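Local coordinates for protein amidase, hydantoinase/carbamoylase family (Burkholderia vietnamiensis, PDB 5I4M) that binds two zinc ions per subunit and probably hydrolyses N-carbamoyl-L-amino acids as an amidase of the peptidase M20 family, at residues 65-70 with 83-88; 236-241 with 301-306. One frame throughout, in Å; residues are numbered along the deposited sequence. Where two conformers were deposited one is given.

Interaction 1. Residues 65-70 with 83-88; sequences LIVGWA and GNVFMR
Met87 reaches from the strand to the helix and meets Ala70 and Ile66 with its sulfur. The closest approach is SD of Met87 to CB of Ala70, 3.5 Å, and CG of the methionine touches the same methyl at 3.6 Å. Alanine suits this position because CA of Ala70 and CA of Met87 lie only 6.4 Å apart, so a short side chain lets the long one lie against the helix. From one turn earlier, CG2 of Ile66 comes to 4.0 Å from SD of Met87, the two side chains crossing at about a right angle; this branch is anti to its own backbone N. The flexible thioether of Met87 bends at chi3 (-83°), which turns CE out of the line of the preceding chain. Beside it, CG2 of Val67 meets CG1 of Val85 at 3.6 Å, one branch from each residue.

All of this is apolar, and the backbones are too far apart to pair: the axes of the segments 65-70 and 85-88 pass 9.5 Å apart, 17° from parallel. The strand's backbone instead bonds to both neighbours: Val85 and Met87 pair with Ile145 and Val143 of strand 141-145, Phe86 and Arg88 with Thr78 and Thr76 of strand 76-79. Val85 and Met87 also touch Val77 and Ile145, which flank them in the sheet. On the helix, Ile66 packs further against Ile117 and Val120 of helix 117-132. Alanine, beta-branched residues and a thioether, none with a polar group to satisfy, thus make an apolar layer between helix and sheet. This is the helix-on-sheet packing of the alpha/beta zinc-binding domain of M20 peptidases; the side chain of Ile66 is about 14 Å from a bound zinc ion.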
ATOM      1  N   LEU A  65      16.825 -26.744  -9.983  1.00  9.84           N
ATOM      2  CA  LEU A  65      16.750 -28.036  -9.313  1.00 10.23           C
ATOM      3  C   LEU A  65      15.994 -29.039 -10.167  1.00 11.98           C
ATOM      4  O   LEU A  65      16.451 -30.171 -10.380  1.00 11.07           O
ATOM      5  CB  LEU A  65      16.079 -27.869  -7.953  1.00 10.15           C
ATOM      6  CG  LEU A  65      15.855 -29.143  -7.126  1.00 14.11           C
ATOM      7  CD1 LEU A  65      17.171 -29.788  -6.715  1.00 11.39           C
ATOM      8  CD2 LEU A  65      15.019 -28.834  -5.894  1.00 14.12           C
ATOM      9  N   ILE A  66      14.851 -28.615 -10.701  1.00 10.46           N
ATOM     10  CA  ILE A  66      14.008 -29.504 -11.489  1.00 11.21           C
ATOM     11  C   ILE A  66      14.675 -29.844 -12.816  1.00 11.35           C
ATOM     12  O   ILE A  66      14.646 -30.999 -13.257  1.00 14.88           O
ATOM     13  CB  ILE A  66      12.624 -28.857 -11.666  1.00  8.39           C
ATOM     14  CG1 ILE A  66      11.970 -28.700 -10.285  1.00  8.13           C
ATOM     15  CG2 ILE A  66      11.747 -29.688 -12.603  1.00  8.78           C
ATOM     16  CD1 ILE A  66      10.790 -27.745 -10.245  1.00 10.58           C
ATOM     17  N   VAL A  67      15.300 -28.857 -13.467  1.00  9.63           N
ATOM     18  CA  VAL A  67      16.071 -29.140 -14.680  1.00 10.24           C
ATOM     19  C   VAL A  67      17.128 -30.206 -14.411  1.00 12.67           C
ATOM     20  O   VAL A  67      17.317 -31.131 -15.213  1.00 12.08           O
ATOM     21  CB  VAL A  67      16.694 -27.844 -15.234  1.00 10.35           C
ATOM     22  CG1 VAL A  67      17.814 -28.154 -16.217  1.00 15.16           C
ATOM     23  CG2 VAL A  67      15.609 -26.994 -15.896  1.00  9.74           C
ATOM     24  N   GLY A  68      17.831 -30.104 -13.281  1.00 11.26           N
ATOM     25  CA  GLY A  68      18.813 -31.129 -12.944  1.00 12.10           C
ATOM     26  C   GLY A  68      18.196 -32.509 -12.796  1.00 17.70           C
ATOM     27  O   GLY A  68      18.748 -33.505 -13.280  1.00 12.92           O
ATOM     28  N   TRP A  69      17.043 -32.589 -12.125  1.00 14.40           N
ATOM     29  CA  TRP A  69      16.350 -33.865 -11.988  1.00 11.61           C
ATOM     30  C   TRP A  69      15.921 -34.405 -13.344  1.00 15.12           C
ATOM     31  O   TRP A  69      16.039 -35.608 -13.611  1.00 14.79           O
ATOM     32  CB  TRP A  69      15.120 -33.706 -11.095  1.00 11.42           C
ATOM     33  CG  TRP A  69      15.414 -33.479  -9.643  1.00 12.08           C
ATOM     34  CD1 TRP A  69      16.596 -33.709  -8.993  1.00 14.76           C
ATOM     35  CD2 TRP A  69      14.509 -32.945  -8.663  1.00 10.41           C
ATOM     36  NE1 TRP A  69      16.476 -33.368  -7.664  1.00 11.55           N
ATOM     37  CE2 TRP A  69      15.204 -32.902  -7.437  1.00 14.73           C
ATOM     38  CE3 TRP A  69      13.179 -32.517  -8.702  1.00 11.21           C
ATOM     39  CZ2 TRP A  69      14.610 -32.448  -6.263  1.00 10.57           C
ATOM     40  CZ3 TRP A  69      12.592 -32.069  -7.538  1.00 12.97           C
ATOM     41  CH2 TRP A  69      13.309 -32.037  -6.332  1.00 11.17           C
ATOM     42  N   ALA A  70      15.395 -33.536 -14.206  1.00 11.26           N
ATOM     43  CA  ALA A  70      14.941 -34.004 -15.510  1.00 12.97           C
ATOM     44  C   ALA A  70      16.100 -34.547 -16.326  1.00 15.25           C
ATOM     45  O   ALA A  70      15.966 -35.576 -16.997  1.00 15.01           O
ATOM     46  CB  ALA A  70      14.243 -32.876 -16.266  1.00 13.17           C
ATOM     47  N   GLY A  83      11.552 -17.804 -21.290  1.00 11.02           N
ATOM     48  CA  GLY A  83      12.004 -18.548 -20.129  1.00 10.80           C
ATOM     49  C   GLY A  83      11.254 -19.830 -19.848  1.00 10.87           C
ATOM     50  O   GLY A  83      11.517 -20.467 -18.819  1.00 11.87           O
ATOM     51  N   ASN A  84      10.328 -20.230 -20.717  1.00 10.29           N
ATOM     52  CA  ASN A  84       9.670 -21.515 -20.550  1.00  7.93           C
ATOM     53  C   ASN A  84      10.697 -22.628 -20.720  1.00  9.51           C
ATOM     54  O   ASN A  84      11.566 -22.566 -21.596  1.00  9.50           O
ATOM     55  CB  ASN A  84       8.538 -21.699 -21.568  1.00  8.00           C
ATOM     56  CG  ASN A  84       7.504 -20.588 -21.523  1.00  7.68           C
ATOM     57  OD1 ASN A  84       7.039 -20.197 -20.457  1.00  8.92           O
ATOM     58  ND2 ASN A  84       7.114 -20.086 -22.705  1.00  9.45           N
ATOM     59  N   VAL A  85      10.598 -23.650 -19.873  1.00  8.18           N
ATOM     60  CA  VAL A  85      11.588 -24.729 -19.822  1.00  8.65           C
ATOM     61  C   VAL A  85      10.932 -26.001 -20.338  1.00  9.97           C
ATOM     62  O   VAL A  85       9.916 -26.442 -19.790  1.00 12.78           O
ATOM     63  CB  VAL A  85      12.116 -24.945 -18.396  1.00 10.55           C
ATOM     64  CG1 VAL A  85      13.180 -26.040 -18.391  1.00  9.04           C
ATOM     65  CG2 VAL A  85      12.630 -23.643 -17.802  1.00  9.75           C
ATOM     66  N   PHE A  86      11.537 -26.618 -21.358  1.00 10.52           N
ATOM     67  CA  PHE A  86      10.997 -27.816 -21.993  1.00  9.87           C
ATOM     68  C   PHE A  86      11.929 -28.988 -21.719  1.00 10.61           C
ATOM     69  O   PHE A  86      13.071 -29.008 -22.186  1.00 15.16           O
ATOM     70  CB  PHE A  86      10.807 -27.582 -23.489  1.00 12.61           C
ATOM     71  CG  PHE A  86       9.882 -26.431 -23.786  1.00 13.83           C
ATOM     72  CD1 PHE A  86      10.365 -25.130 -23.855  1.00  9.93           C
ATOM     73  CD2 PHE A  86       8.526 -26.651 -23.957  1.00  9.93           C
ATOM     74  CE1 PHE A  86       9.501 -24.065 -24.113  1.00 14.91           C
ATOM     75  CE2 PHE A  86       7.657 -25.593 -24.204  1.00 12.26           C
ATOM     76  CZ  PHE A  86       8.142 -24.306 -24.287  1.00 12.59           C
ATOM     77  N   MET A  87      11.435 -29.955 -20.958  1.00 10.87           N
ATOM     78  CA  MET A  87      12.189 -31.145 -20.592  1.00 11.71           C
ATOM     79  C   MET A  87      11.599 -32.315 -21.368  1.00 14.45           C
ATOM     80  O   MET A  87      10.461 -32.725 -21.117  1.00 14.09           O
ATOM     81  CB  MET A  87      12.135 -31.356 -19.081  1.00 10.25           C
ATOM     82  CG  MET A  87      12.824 -30.241 -18.299  1.00 13.38           C
ATOM     83  SD  MET A  87      12.268 -30.030 -16.589  1.00 13.99           S
ATOM     84  CE  MET A  87      10.801 -29.011 -16.815  1.00 13.41           C
ATOM     85  N   ARG A  88      12.371 -32.842 -22.315  1.00 13.38           N
ATOM     86  CA  ARG A  88      11.858 -33.725 -23.355  1.00 13.74           C
ATOM     87  C   ARG A  88      12.381 -35.146 -23.181  1.00 16.66           C
ATOM     88  O   ARG A  88      13.594 -35.361 -23.076  1.00 16.30           O
ATOM     89  CB  ARG A  88      12.256 -33.192 -24.732  1.00 14.90           C
ATOM     90  CG  ARG A  88      11.855 -34.045 -25.907  1.00 16.60           C
ATOM     91  CD  ARG A  88      12.183 -33.280 -27.172  1.00 23.33           C
ATOM     92  NE  ARG A  88      12.012 -34.068 -28.387  1.00 26.42           N
ATOM     93  CZ  ARG A  88      10.987 -33.947 -29.225  1.00 39.08           C
ATOM     94  NH1 ARG A  88      10.004 -33.070 -28.981  1.00 29.89           N
ATOM     95  NH2 ARG A  88      10.949 -34.710 -30.315  1.00 43.70           N
TER

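Interaction 2. Residues 236-241 with 301-306; sequences WYEITF and RVFFTV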
ATOM      1  N   TRP A 236      -9.207  -8.741 -16.210  1.00  6.28           N
ATOM      2  CA  TRP A 236      -8.473  -8.019 -15.178  1.00  8.05           C
ATOM      3  C   TRP A 236      -8.297  -6.560 -15.581  1.00  9.27           C
ATOM      4  O   TRP A 236      -8.123  -6.243 -16.762  1.00  9.50           O
ATOM      5  CB  TRP A 236      -7.081  -8.612 -14.939  1.00  8.55           C
ATOM      6  CG  TRP A 236      -7.037 -10.008 -14.387  1.00  5.71           C
ATOM      7  CD1 TRP A 236      -8.068 -10.897 -14.274  1.00  9.49           C
ATOM      8  CD2 TRP A 236      -5.875 -10.668 -13.877  1.00  5.55           C
ATOM      9  NE1 TRP A 236      -7.615 -12.082 -13.720  1.00  7.13           N
ATOM     10  CE2 TRP A 236      -6.270 -11.960 -13.467  1.00  6.24           C
ATOM     11  CE3 TRP A 236      -4.535 -10.283 -13.722  1.00 10.63           C
ATOM     12  CZ2 TRP A 236      -5.369 -12.877 -12.912  1.00  6.19           C
ATOM     13  CZ3 TRP A 236      -3.644 -11.186 -13.163  1.00  8.86           C
ATOM     14  CH2 TRP A 236      -4.064 -12.468 -12.766  1.00  6.97           C
ATOM     15  N   TYR A 237      -8.294  -5.683 -14.579  1.00  9.51           N
ATOM     16  CA  TYR A 237      -8.236  -4.245 -14.808  1.00  8.15           C
ATOM     17  C   TYR A 237      -7.205  -3.609 -13.891  1.00  5.91           C
ATOM     18  O   TYR A 237      -6.904  -4.126 -12.814  1.00  6.97           O
ATOM     19  CB  TYR A 237      -9.585  -3.561 -14.536  1.00  7.81           C
ATOM     20  CG  TYR A 237     -10.748  -4.165 -15.264  1.00  6.59           C
ATOM     21  CD1 TYR A 237     -11.349  -5.334 -14.805  1.00  8.85           C
ATOM     22  CD2 TYR A 237     -11.262  -3.563 -16.400  1.00  9.20           C
ATOM     23  CE1 TYR A 237     -12.419  -5.891 -15.470  1.00  7.59           C
ATOM     24  CE2 TYR A 237     -12.346  -4.112 -17.068  1.00  9.24           C
ATOM     25  CZ  TYR A 237     -12.915  -5.276 -16.594  1.00  8.87           C
ATOM     26  OH  TYR A 237     -13.988  -5.831 -17.256  1.00  9.94           O
ATOM     27  N   GLU A 238      -6.702  -2.454 -14.331  1.00  6.51           N
ATOM     28  CA  GLU A 238      -5.932  -1.533 -13.511  1.00  7.98           C
ATOM     29  C   GLU A 238      -6.625  -0.178 -13.547  1.00  7.35           C
ATOM     30  O   GLU A 238      -6.946   0.332 -14.628  1.00  9.37           O
ATOM     31  CB  GLU A 238      -4.486  -1.412 -14.012  1.00  8.67           C
ATOM     32  CG  GLU A 238      -3.656  -2.679 -13.765  1.00 10.74           C
ATOM     33  CD  GLU A 238      -2.211  -2.574 -14.240  1.00 15.67           C
ATOM     34  OE1 GLU A 238      -1.431  -3.513 -13.962  1.00 13.05           O
ATOM     35  OE2 GLU A 238      -1.849  -1.561 -14.877  1.00 11.61           O
ATOM     36  N   ILE A 239      -6.872   0.396 -12.376  1.00  6.59           N
ATOM     37  CA  ILE A 239      -7.563   1.676 -12.274  1.00  6.19           C
ATOM     38  C   ILE A 239      -6.727   2.594 -11.399  1.00 11.64           C
ATOM     39  O   ILE A 239      -6.306   2.199 -10.306  1.00  8.95           O
ATOM     40  CB  ILE A 239      -8.975   1.520 -11.681  1.00  6.74           C
ATOM     41  CG1 ILE A 239      -9.841   0.662 -12.599  1.00  9.56           C
ATOM     42  CG2 ILE A 239      -9.624   2.890 -11.508  1.00  8.04           C
ATOM     43  CD1 ILE A 239     -11.192   0.283 -11.999  1.00 11.81           C
ATOM     44  N   THR A 240      -6.474   3.808 -11.877  1.00  7.18           N
ATOM     45  CA  THR A 240      -5.909   4.850 -11.029  1.00  8.40           C
ATOM     46  C   THR A 240      -6.927   5.978 -10.935  1.00  8.98           C
ATOM     47  O   THR A 240      -7.373   6.497 -11.964  1.00 10.70           O
ATOM     48  CB  THR A 240      -4.575   5.367 -11.580  1.00 10.68           C
ATOM     49  OG1 THR A 240      -3.610   4.306 -11.584  1.00 12.10           O
ATOM     50  CG2 THR A 240      -4.051   6.510 -10.714  1.00  8.62           C
ATOM     51  N   PHE A 241      -7.328   6.313  -9.711  1.00  8.02           N
ATOM     52  CA  PHE A 241      -8.084   7.528  -9.436  1.00  6.70           C
ATOM     53  C   PHE A 241      -7.109   8.630  -9.048  1.00  8.86           C
ATOM     54  O   PHE A 241      -6.218   8.409  -8.223  1.00  9.25           O
ATOM     55  CB  PHE A 241      -9.061   7.330  -8.274  1.00  6.69           C
ATOM     56  CG  PHE A 241     -10.356   6.674  -8.642  1.00  9.25           C
ATOM     57  CD1 PHE A 241     -10.958   6.911  -9.861  1.00 12.23           C
ATOM     58  CD2 PHE A 241     -10.994   5.851  -7.730  1.00  6.78           C
ATOM     59  CE1 PHE A 241     -12.177   6.313 -10.179  1.00 10.27           C
ATOM     60  CE2 PHE A 241     -12.200   5.253  -8.039  1.00 13.66           C
ATOM     61  CZ  PHE A 241     -12.791   5.487  -9.271  1.00 14.19           C
ATOM     62  N   ARG A 301      -4.051  10.094  -4.920  1.00  8.79           N
ATOM     63  CA  ARG A 301      -3.952   9.139  -6.019  0.57 10.31           C
ATOM     64  C   ARG A 301      -4.045   7.729  -5.455  1.00  8.49           C
ATOM     65  O   ARG A 301      -3.373   7.411  -4.475  1.00 10.90           O
ATOM     66  CB  ARG A 301      -2.638   9.323  -6.792  0.57 11.54           C
ATOM     67  CG  ARG A 301      -2.573   8.558  -8.105  0.57 15.23           C
ATOM     68  CD  ARG A 301      -1.278   8.836  -8.875  0.57 17.40           C
ATOM     69  NE  ARG A 301      -0.110   8.174  -8.291  0.57 21.89           N
ATOM     70  CZ  ARG A 301       0.897   8.808  -7.690  0.57 23.90           C
ATOM     71  NH1 ARG A 301       0.896  10.131  -7.587  0.57 22.81           N
ATOM     72  NH2 ARG A 301       1.912   8.111  -7.190  0.57 24.97           N
ATOM     73  N   VAL A 302      -4.881   6.888  -6.057  1.00  8.72           N
ATOM     74  CA  VAL A 302      -4.946   5.489  -5.637  1.00  6.73           C
ATOM     75  C   VAL A 302      -4.972   4.614  -6.881  1.00  9.86           C
ATOM     76  O   VAL A 302      -5.804   4.813  -7.776  1.00  8.68           O
ATOM     77  CB  VAL A 302      -6.158   5.185  -4.733  1.00  9.92           C
ATOM     78  CG1 VAL A 302      -6.182   3.681  -4.388  1.00  7.25           C
ATOM     79  CG2 VAL A 302      -6.104   6.027  -3.448  1.00 10.59           C
ATOM     80  N   PHE A 303      -4.051   3.659  -6.934  1.00  8.00           N
ATOM     81  CA  PHE A 303      -4.025   2.611  -7.948  1.00  8.76           C
ATOM     82  C   PHE A 303      -4.625   1.349  -7.348  1.00  9.57           C
ATOM     83  O   PHE A 303      -4.335   1.011  -6.196  1.00  6.37           O
ATOM     84  CB  PHE A 303      -2.581   2.345  -8.394  1.00 10.54           C
ATOM     85  CG  PHE A 303      -2.397   1.081  -9.205  1.00  7.26           C
ATOM     86  CD1 PHE A 303      -2.148  -0.137  -8.577  1.00 10.63           C
ATOM     87  CD2 PHE A 303      -2.443   1.120 -10.588  1.00  9.09           C
ATOM     88  CE1 PHE A 303      -1.971  -1.307  -9.323  1.00 13.59           C
ATOM     89  CE2 PHE A 303      -2.254  -0.038 -11.342  1.00 11.72           C
ATOM     90  CZ  PHE A 303      -2.019  -1.251 -10.704  1.00 12.26           C
ATOM     91  N   PHE A 304      -5.450   0.643  -8.125  1.00  9.74           N
ATOM     92  CA  PHE A 304      -5.950  -0.641  -7.641  1.00 10.77           C
ATOM     93  C   PHE A 304      -6.342  -1.516  -8.825  1.00  7.66           C
ATOM     94  O   PHE A 304      -6.459  -1.049  -9.964  1.00  9.13           O
ATOM     95  CB  PHE A 304      -7.115  -0.472  -6.656  1.00  8.69           C
ATOM     96  CG  PHE A 304      -8.317   0.216  -7.240  1.00  8.59           C
ATOM     97  CD1 PHE A 304      -8.370   1.599  -7.321  1.00  9.95           C
ATOM     98  CD2 PHE A 304      -9.387  -0.518  -7.695  1.00  8.32           C
ATOM     99  CE1 PHE A 304      -9.480   2.235  -7.858  1.00  9.29           C
ATOM    100  CE2 PHE A 304     -10.495   0.111  -8.235  1.00  9.65           C
ATOM    101  CZ  PHE A 304     -10.534   1.488  -8.317  1.00 13.24           C
ATOM    102  N   THR A 305      -6.532  -2.801  -8.534  1.00  7.03           N
ATOM    103  CA  THR A 305      -6.827  -3.805  -9.547  1.00  8.56           C
ATOM    104  C   THR A 305      -8.242  -4.331  -9.379  1.00  9.34           C
ATOM    105  O   THR A 305      -8.813  -4.305  -8.283  1.00  9.64           O
ATOM    106  CB  THR A 305      -5.842  -4.979  -9.475  1.00  6.91           C
ATOM    107  OG1 THR A 305      -5.925  -5.606  -8.185  1.00  9.82           O
ATOM    108  CG2 THR A 305      -4.420  -4.486  -9.703  1.00  7.19           C
ATOM    109  N   VAL A 306      -8.807  -4.811 -10.480  1.00  7.22           N
ATOM    110  CA  VAL A 306     -10.086  -5.504 -10.443  1.00  8.16           C
ATOM    111  C   VAL A 306      -9.924  -6.832 -11.152  1.00  6.56           C
ATOM    112  O   VAL A 306      -9.263  -6.916 -12.193  1.00  5.74           O
ATOM    113  CB  VAL A 306     -11.214  -4.674 -11.077  1.00  8.04           C
ATOM    114  CG1 VAL A 306     -12.528  -5.447 -11.029  1.00  6.29           C
ATOM    115  CG2 VAL A 306     -11.349  -3.373 -10.341  1.00  6.28           C
TER
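Ile239 lies over one face of the Phe304 ring, its CB 4.0 Å from the ring centroid in a CH-pi contact, and its CG2 reaches CZ of Phe304 at 3.6 Å. This is the tight part of the contact. A chi1 of 61° sets CG of Phe304 between backbone N and carbonyl carbon, and the ring lies against Ile239 of the neighbouring strand. CE1 of Phe304 also meets CD2 of Phe241 at 3.9 Å, the ring planes inclined at 54°. Val306 extends the layer, touching CD1 of Tyr237 with its CB at 3.8 Å. Large apolar groups suit this covered face; the hydroxyl of Tyr237 bonds to Asp320.

The other face is more open and more polar. Thr240 and Glu238 are partly exposed, and Phe303 lays its ring beside them, CD2 3.5 Å from OG1 of Thr240 and CE2 3.7 Å from CB of Glu238. The charge of Glu238 meets Arg295 of the second subunit in a salt bridge.

Tyr237 with Val306, Ile239 with Phe304 and Phe241 with Val302 supply six backbone bonds, Ile239 N to Phe304 O at 2.8 Å. Trp236 touches the bound 3-phosphoglyceric acid. Helices 259-276 and 313-334 both cover the face carrying Tyr237, Ile239 and Phe241, as in the M20 dimerisation domain, an antiparallel sheet backed by two helices.

From the N terminus, interaction 1 closes first: after helix 57-72 the chain makes strand 76-79 and returns in strand 85-89, so only 12 residues separate its segments. Interaction 2 opens much later and closes a longer loop of 59 residues, which contains helix 259-276 and strand 282-291. The two loops follow in series, neither nesting nor crossing. The centres of interaction 1 and interaction 2 are about 36 Å apart, on opposite sides of the chain's centre. Between interactions 1 and 2 the nearest atoms are about 16 Å apart. Interaction 1 ties a helix to the sheet of the zinc-binding part, whereas interaction 2 joins two strands of the dimerisation part, where the second subunit also makes contact.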